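Local atomic coordinates of solute-binding protein (Thermoactinomyces vulgaris, PDB entry 2ZYO), a protein that binds cyclodextrins and maltodextrins and probably hands them to a membrane transporter for sugar uptake. Residues A230-V233 / N234-K238; P349-I353 / P354-V358; A366-F369 / V370-K374. All coordinates share one frame; numbering follows the deposited sequence.

Overall arrangement
The three contacts are local and follow one another along the chain without touching. Contact 1 is a turn of helix 230-238. Contact 2 is a loop turn between strand 348-349 and helix 360-371. Contact 3 closes the C-terminal end of that same helix. Helix 360-371 carries Trp360 and Asn364 of the glycan pocket, so contacts 2 and 3 flank a sugar-binding element in sequence. Centres lie about 28 Å apart for contacts 1 and 2, about 21 Å for contacts 1 and 3, and about 23 Å for contacts 2 and 3. The bound glucose units are near all three: about 7 Å from the side chain of Ala230, about 7 Å from Gly357 and about 9 Å from the side chain of His367.

Contact 1 (A230-V233 / N234-K238); sequences ADTV and NGLFK
Asn234 folds its side chain back over the carbonyl of Ala230, one turn earlier in helix 230-238. The backbone bond from Asn234 N to Ala230 O is 2.9 Å long and nearly straight, at 169°. The chi1 of -63° sets CG beside the residue's own backbone N. This brings ND2 to 3.1 Å from Ala230 O, but the angle is poor and the pair is not a hydrogen bond. ND2 instead donates to a water at 2.9 Å, which bonds weakly to Asp231 OD1. The other end of the amide, OD1, bonds to Tyr255 OH, so both ends are held. A second water links Asp231 OD1 to Lys238 NZ, also salt-bridged to Asp254. Val233 accepts at its O from Phe237 N, 3.1 Å away. Its CB points away from residues 234-238, with CG1 anti to N. Thr232 O accepts from Leu236 N, and Leu236 CG lies 3.4 Å from that same oxygen. At their ends, Thr232 CG2 and Leu236 CD1 meet loosely at 4.3 Å. The apolar side of this turn rests on the sheet: Val233 and Phe237 touch Val245 of strand 242-247, while Leu236 reaches Val242 and also Tyr165 and Leu168 of strand 165-169.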
loop_
_atom_site.group_PDB
_atom_site.type_symbol
_atom_site.label_atom_id
_atom_site.label_comp_id
_atom_site.label_asym_id
_atom_site.label_seq_id
_atom_site.Cartn_x
_atom_site.Cartn_y
_atom_site.Cartn_z
ATOM N N ALA A 230 8.999 -12.862 5.611
ATOM C CA ALA A 230 9.386 -11.479 5.908
ATOM C C ALA A 230 10.573 -11.399 6.867
ATOM O O ALA A 230 11.484 -10.590 6.672
ATOM C CB ALA A 230 8.203 -10.701 6.466
ATOM N N ASP A 231 10.565 -12.249 7.892
ATOM C CA ASP A 231 11.615 -12.229 8.906
ATOM C C ASP A 231 12.976 -12.685 8.383
ATOM O O ASP A 231 14.012 -12.244 8.882
ATOM C CB ASP A 231 11.220 -13.062 10.123
ATOM C CG ASP A 231 12.110 -12.790 11.314
ATOM O OD1 ASP A 231 11.946 -11.725 11.949
ATOM O OD2 ASP A 231 12.982 -13.633 11.605
ATOM N N THR A 232 12.968 -13.575 7.391
ATOM C CA THR A 232 14.197 -14.010 6.729
ATOM C C THR A 232 14.877 -12.805 6.081
ATOM O O THR A 232 16.073 -12.578 6.268
ATOM C CB THR A 232 13.912 -15.076 5.643
ATOM O OG1 THR A 232 12.947 -16.018 6.129
ATOM C CG2 THR A 232 15.189 -15.808 5.251
ATOM N N VAL A 233 14.090 -12.034 5.332
ATOM C CA VAL A 233 14.573 -10.848 4.627
ATOM C C VAL A 233 15.039 -9.774 5.612
ATOM O O VAL A 233 16.150 -9.253 5.493
ATOM C CB VAL A 233 13.476 -10.279 3.686
ATOM C CG1 VAL A 233 13.955 -9.015 2.977
ATOM C CG2 VAL A 233 13.051 -11.331 2.673
ATOM N N ASN A 234 14.189 -9.460 6.587
ATOM C CA ASN A 234 14.490 -8.421 7.566
ATOM C C ASN A 234 15.653 -8.785 8.483
ATOM O O ASN A 234 16.556 -7.975 8.694
ATOM C CB ASN A 234 13.241 -8.074 8.380
ATOM C CG ASN A 234 12.128 -7.503 7.519
ATOM O OD1 ASN A 234 12.382 -6.837 6.516
ATOM N ND2 ASN A 234 10.887 -7.764 7.909
ATOM N N GLY A 235 15.633 -10.009 9.004
ATOM C CA GLY A 235 16.696 -10.497 9.881
ATOM C C GLY A 235 18.063 -10.432 9.228
ATOM O O GLY A 235 19.020 -9.927 9.820
ATOM N N LEU A 236 18.148 -10.930 7.996
ATOM C CA LEU A 236 19.411 -10.951 7.265
ATOM C C LEU A 236 19.899 -9.568 6.845
ATOM O O LEU A 236 21.102 -9.313 6.850
ATOM C CB LEU A 236 19.348 -11.910 6.072
ATOM C CG LEU A 236 19.327 -13.396 6.449
ATOM C CD1 LEU A 236 19.159 -14.271 5.222
ATOM C CD2 LEU A 236 20.588 -13.783 7.213
ATOM N N PHE A 237 18.977 -8.672 6.493
ATOM C CA PHE A 237 19.367 -7.294 6.190
ATOM C C PHE A 237 19.909 -6.592 7.440
ATOM O O PHE A 237 20.926 -5.897 7.378
ATOM C CB PHE A 237 18.212 -6.499 5.568
ATOM C CG PHE A 237 18.623 -5.143 5.056
ATOM C CD1 PHE A 237 19.358 -5.021 3.877
ATOM C CD2 PHE A 237 18.288 -3.990 5.758
ATOM C CE1 PHE A 237 19.748 -3.766 3.406
ATOM C CE2 PHE A 237 18.674 -2.732 5.297
ATOM C CZ PHE A 237 19.404 -2.621 4.118
ATOM N N LYS A 238 19.237 -6.794 8.571
ATOM C CA LYS A 238 19.671 -6.214 9.847
ATOM C C LYS A 238 21.012 -6.776 10.322
ATOM O O LYS A 238 21.710 -6.134 11.109
ATOM C CB LYS A 238 18.602 -6.400 10.927
ATOM C CG LYS A 238 17.363 -5.530 10.724
ATOM C CD LYS A 238 16.377 -5.649 11.883
ATOM C CE LYS A 238 15.624 -6.971 11.853
ATOM N NZ LYS A 238 14.669 -7.087 12.989
HETATM O O HOH W 1 10.392 -9.290 10.279
HETATM O O HOH W 2 13.402 -9.509 11.822
#

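Contact 2 (P349-I353 / P354-V358); sequences PMPSI and PEMGV
Ile353 O and Met356 N close a beta turn of helical phi/psi (type I/III), with Pro354 and Glu355 at its two central positions. The bond is 3.1 Å long, and Met356 N sits well above the plane of the Ile353 carbonyl. A second such turn overlaps it, closed by Gly357 N and Pro354 O at 3.0 Å, and a third, weak bond joins Val358 N to Glu355 O. Before the turns, residues 349-351 run extended. This loop leads from strand 348-349 to helix 360-371, close to the bound glycan. Pro354 O also accepts from Lys396 NZ. Among the side chains, Ile353 and Glu355 cross at about a right angle. Ile353 CG1 stands between its own backbone N and carbonyl carbon (chi1 65°), and CD1 continues from it toward Glu355. The Glu355 chain bends at chi2 (82°), and its OE1 comes back to 3.4 Å from Ile353 CD1. OE1 also lies 3.6 Å from Ile353 CB, so one carboxylate oxygen lies against three carbons of the isoleucine, CB, CG1 and CD1. Ile353 itself packs on Tyr117 and Leu196. The thioether of Met356 lies obliquely across the ring of Pro351, with Met356 SD 3.8 Å from Pro351 CG.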
loop_
_atom_site.group_PDB
_atom_site.type_symbol
_atom_site.label_atom_id
_atom_site.label_comp_id
_atom_site.label_asym_id
_atom_site.label_seq_id
_atom_site.Cartn_x
_atom_site.Cartn_y
_atom_site.Cartn_z
ATOM N N PRO A 349 -2.684 1.507 -7.784
ATOM C CA PRO A 349 -3.356 1.133 -6.544
ATOM C C PRO A 349 -3.645 -0.361 -6.479
ATOM O O PRO A 349 -4.039 -0.960 -7.482
ATOM C CB PRO A 349 -4.669 1.925 -6.601
ATOM C CG PRO A 349 -4.419 3.026 -7.583
ATOM C CD PRO A 349 -3.508 2.422 -8.596
ATOM N N MET A 350 -3.431 -0.963 -5.311
ATOM C CA MET A 350 -3.895 -2.324 -5.082
ATOM C C MET A 350 -5.393 -2.371 -5.366
ATOM O O MET A 350 -6.125 -1.470 -4.945
ATOM C CB MET A 350 -3.634 -2.760 -3.644
ATOM C CG MET A 350 -2.233 -3.271 -3.394
ATOM S SD MET A 350 -2.004 -3.826 -1.701
ATOM C CE MET A 350 -2.131 -2.276 -0.836
ATOM N N PRO A 351 -5.852 -3.402 -6.100
ATOM C CA PRO A 351 -7.285 -3.561 -6.340
ATOM C C PRO A 351 -8.068 -3.514 -5.032
ATOM O O PRO A 351 -7.652 -4.115 -4.037
ATOM C CB PRO A 351 -7.374 -4.951 -6.975
ATOM C CG PRO A 351 -6.064 -5.114 -7.669
ATOM C CD PRO A 351 -5.065 -4.462 -6.758
ATOM N N SER A 352 -9.184 -2.789 -5.040
ATOM C CA SER A 352 -9.976 -2.580 -3.831
ATOM C C SER A 352 -11.309 -3.328 -3.846
ATOM O O SER A 352 -12.067 -3.264 -2.877
ATOM C CB SER A 352 -10.213 -1.085 -3.602
ATOM O OG SER A 352 -10.889 -0.509 -4.703
ATOM N N ILE A 353 -11.594 -4.034 -4.938
ATOM C CA ILE A 353 -12.814 -4.842 -5.028
ATOM C C ILE A 353 -12.744 -6.027 -4.054
ATOM O O ILE A 353 -11.653 -6.529 -3.777
ATOM C CB ILE A 353 -13.118 -5.311 -6.483
ATOM C CG1 ILE A 353 -12.031 -6.261 -7.012
ATOM C CG2 ILE A 353 -13.299 -4.102 -7.404
ATOM C CD1 ILE A 353 -12.447 -7.047 -8.251
ATOM N N PRO A 354 -13.903 -6.460 -3.509
ATOM C CA PRO A 354 -13.898 -7.542 -2.516
ATOM C C PRO A 354 -13.200 -8.815 -2.999
ATOM O O PRO A 354 -12.570 -9.513 -2.202
ATOM C CB PRO A 354 -15.389 -7.809 -2.281
ATOM C CG PRO A 354 -16.052 -6.520 -2.607
ATOM C CD PRO A 354 -15.269 -5.963 -3.762
ATOM N N GLU A 355 -13.298 -9.089 -4.296
ATOM C CA GLU A 355 -12.722 -10.295 -4.892
ATOM C C GLU A 355 -11.199 -10.398 -4.767
ATOM O O GLU A 355 -10.651 -11.499 -4.794
ATOM C CB GLU A 355 -13.152 -10.427 -6.354
ATOM C CG GLU A 355 -14.635 -10.743 -6.533
ATOM C CD GLU A 355 -15.540 -9.519 -6.439
ATOM O OE1 GLU A 355 -15.033 -8.375 -6.435
ATOM O OE2 GLU A 355 -16.773 -9.710 -6.372
ATOM N N MET A 356 -10.517 -9.262 -4.623
ATOM C CA MET A 356 -9.066 -9.275 -4.425
ATOM C C MET A 356 -8.674 -10.014 -3.142
ATOM O O MET A 356 -7.599 -10.612 -3.068
ATOM C CB MET A 356 -8.493 -7.854 -4.421
ATOM C CG MET A 356 -6.967 -7.805 -4.427
ATOM S SD MET A 356 -6.247 -8.521 -5.919
ATOM C CE MET A 356 -4.534 -8.712 -5.433
ATOM N N GLY A 357 -9.559 -9.982 -2.147
ATOM C CA GLY A 357 -9.323 -10.641 -0.861
ATOM C C GLY A 357 -8.968 -12.116 -0.953
ATOM O O GLY A 357 -8.176 -12.619 -0.152
ATOM N N VAL A 358 -9.546 -12.806 -1.934
ATOM C CA VAL A 358 -9.322 -14.245 -2.095
ATOM C C VAL A 358 -8.269 -14.570 -3.162
ATOM O O VAL A 358 -8.034 -15.738 -3.474
ATOM C CB VAL A 358 -10.643 -15.014 -2.376
ATOM C CG1 VAL A 358 -11.601 -14.881 -1.195
ATOM C CG2 VAL A 358 -11.295 -14.537 -3.670
#

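Contact 3 (A366-F369 / V370-K374)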
loop_
_atom_site.group_PDB
_atom_site.type_symbol
_atom_site.label_atom_id
_atom_site.label_comp_id
_atom_site.label_asym_id
_atom_site.label_seq_id
_atom_site.Cartn_x
_atom_site.Cartn_y
_atom_site.Cartn_z
ATOM N N ALA A 366 0.929 -20.406 -5.396
ATOM C CA ALA A 366 1.503 -20.618 -6.723
ATOM C C ALA A 366 2.981 -20.224 -6.770
ATOM O O ALA A 366 3.790 -20.919 -7.382
ATOM C CB ALA A 366 0.711 -19.858 -7.779
ATOM N N HIS A 367 3.324 -19.114 -6.116
ATOM C CA HIS A 367 4.721 -18.702 -5.964
ATOM C C HIS A 367 5.541 -19.771 -5.239
ATOM O O HIS A 367 6.649 -20.097 -5.664
ATOM C CB HIS A 367 4.823 -17.376 -5.208
ATOM C CG HIS A 367 4.586 -16.167 -6.059
ATOM N ND1 HIS A 367 3.348 -15.849 -6.574
ATOM C CD2 HIS A 367 5.427 -15.187 -6.469
ATOM C CE1 HIS A 367 3.438 -14.731 -7.273
ATOM N NE2 HIS A 367 4.689 -14.309 -7.225
ATOM N N THR A 368 4.986 -20.307 -4.152
ATOM C CA THR A 368 5.645 -21.353 -3.365
ATOM C C THR A 368 5.889 -22.617 -4.192
ATOM O O THR A 368 6.996 -23.160 -4.180
ATOM C CB THR A 368 4.847 -21.678 -2.080
ATOM O OG1 THR A 368 4.862 -20.538 -1.217
ATOM C CG2 THR A 368 5.454 -22.860 -1.332
ATOM N N PHE A 369 4.865 -23.070 -4.916
ATOM C CA PHE A 369 4.986 -24.281 -5.732
ATOM C C PHE A 369 6.055 -24.130 -6.815
ATOM O O PHE A 369 6.796 -25.073 -7.100
ATOM C CB PHE A 369 3.637 -24.683 -6.350
ATOM C CG PHE A 369 2.549 -24.942 -5.338
ATOM C CD1 PHE A 369 2.818 -25.627 -4.152
ATOM C CD2 PHE A 369 1.249 -24.515 -5.580
ATOM C CE1 PHE A 369 1.810 -25.863 -3.220
ATOM C CE2 PHE A 369 0.234 -24.748 -4.656
ATOM C CZ PHE A 369 0.515 -25.423 -3.475
ATOM N N VAL A 370 6.140 -22.935 -7.400
ATOM C CA VAL A 370 7.170 -22.626 -8.393
ATOM C C VAL A 370 8.561 -22.558 -7.751
ATOM O O VAL A 370 9.513 -23.152 -8.264
ATOM C CB VAL A 370 6.848 -21.315 -9.167
ATOM C CG1 VAL A 370 8.004 -20.909 -10.069
ATOM C CG2 VAL A 370 5.586 -21.486 -9.992
ATOM N N ALA A 371 8.660 -21.851 -6.624
ATOM C CA ALA A 371 9.921 -21.686 -5.893
ATOM C C ALA A 371 10.538 -23.019 -5.481
ATOM O O ALA A 371 11.757 -23.185 -5.522
ATOM C CB ALA A 371 9.709 -20.814 -4.668
ATOM N N GLN A 372 9.683 -23.958 -5.089
ATOM C CA GLN A 372 10.116 -25.277 -4.631
ATOM C C GLN A 372 10.312 -26.263 -5.786
ATOM O O GLN A 372 10.770 -27.393 -5.579
ATOM C CB GLN A 372 9.120 -25.825 -3.603
ATOM C CG GLN A 372 9.068 -25.012 -2.310
ATOM C CD GLN A 372 7.907 -25.385 -1.399
ATOM O OE1 GLN A 372 6.984 -26.098 -1.797
ATOM N NE2 GLN A 372 7.948 -24.888 -0.169
ATOM N N GLY A 373 9.971 -25.830 -7.000
ATOM C CA GLY A 373 10.121 -26.658 -8.196
ATOM C C GLY A 373 9.112 -27.789 -8.285
ATOM O O GLY A 373 9.332 -28.773 -8.995
ATOM N N LYS A 374 8.002 -27.645 -7.567
ATOM C CA LYS A 374 6.947 -28.657 -7.555
ATOM C C LYS A 374 6.074 -28.570 -8.802
ATOM O O LYS A 374 5.560 -29.584 -9.281
ATOM C CB LYS A 374 6.093 -28.537 -6.292
ATOM C CG LYS A 374 6.812 -28.976 -5.026
ATOM C CD LYS A 374 5.913 -28.901 -3.807
ATOM C CE LYS A 374 6.652 -29.366 -2.560
ATOM N NZ LYS A 374 5.826 -29.220 -1.332
#
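Gln372 reaches back along the last turn of helix 360-371 and lies side by side with Thr368, pointing the same way. Its CB is 3.5 Å from Thr368 O. CG comes closer to the same oxygen, at 3.3 Å, while the backbone N of Gln372 donates to it at 2.9 Å. From CG the chain is extended. CD is 3.5 Å from Thr368 CG2, and the methyl sits over the face of the amide. OE1 takes a weak bond from Lys374 NZ. NE2, at the tip, is 3.4 Å from Thr368 CG2 and bonds weakly to Ser227 OG. Thr368 CG2 faces this way because it is anti to its backbone N, while OG1 turns back to a weak bond with Asn364 O, from a residue of the glycan pocket. On the buried side, His367 ND1 bonds to Ile363 O and NE2 to Thr177 OG1, and Val370 packs on Gln216 and Ala380. Beyond Gln372 the chain leaves the helix at Gly373, whose phi is +72°. Lys374 N then bonds to Phe369 O at 2.9 Å, and Gly373 N to Val370 O at 3.0 Å. These two bonds with a positive-phi glycine make a Schellman motif, a classic C-terminal helix cap.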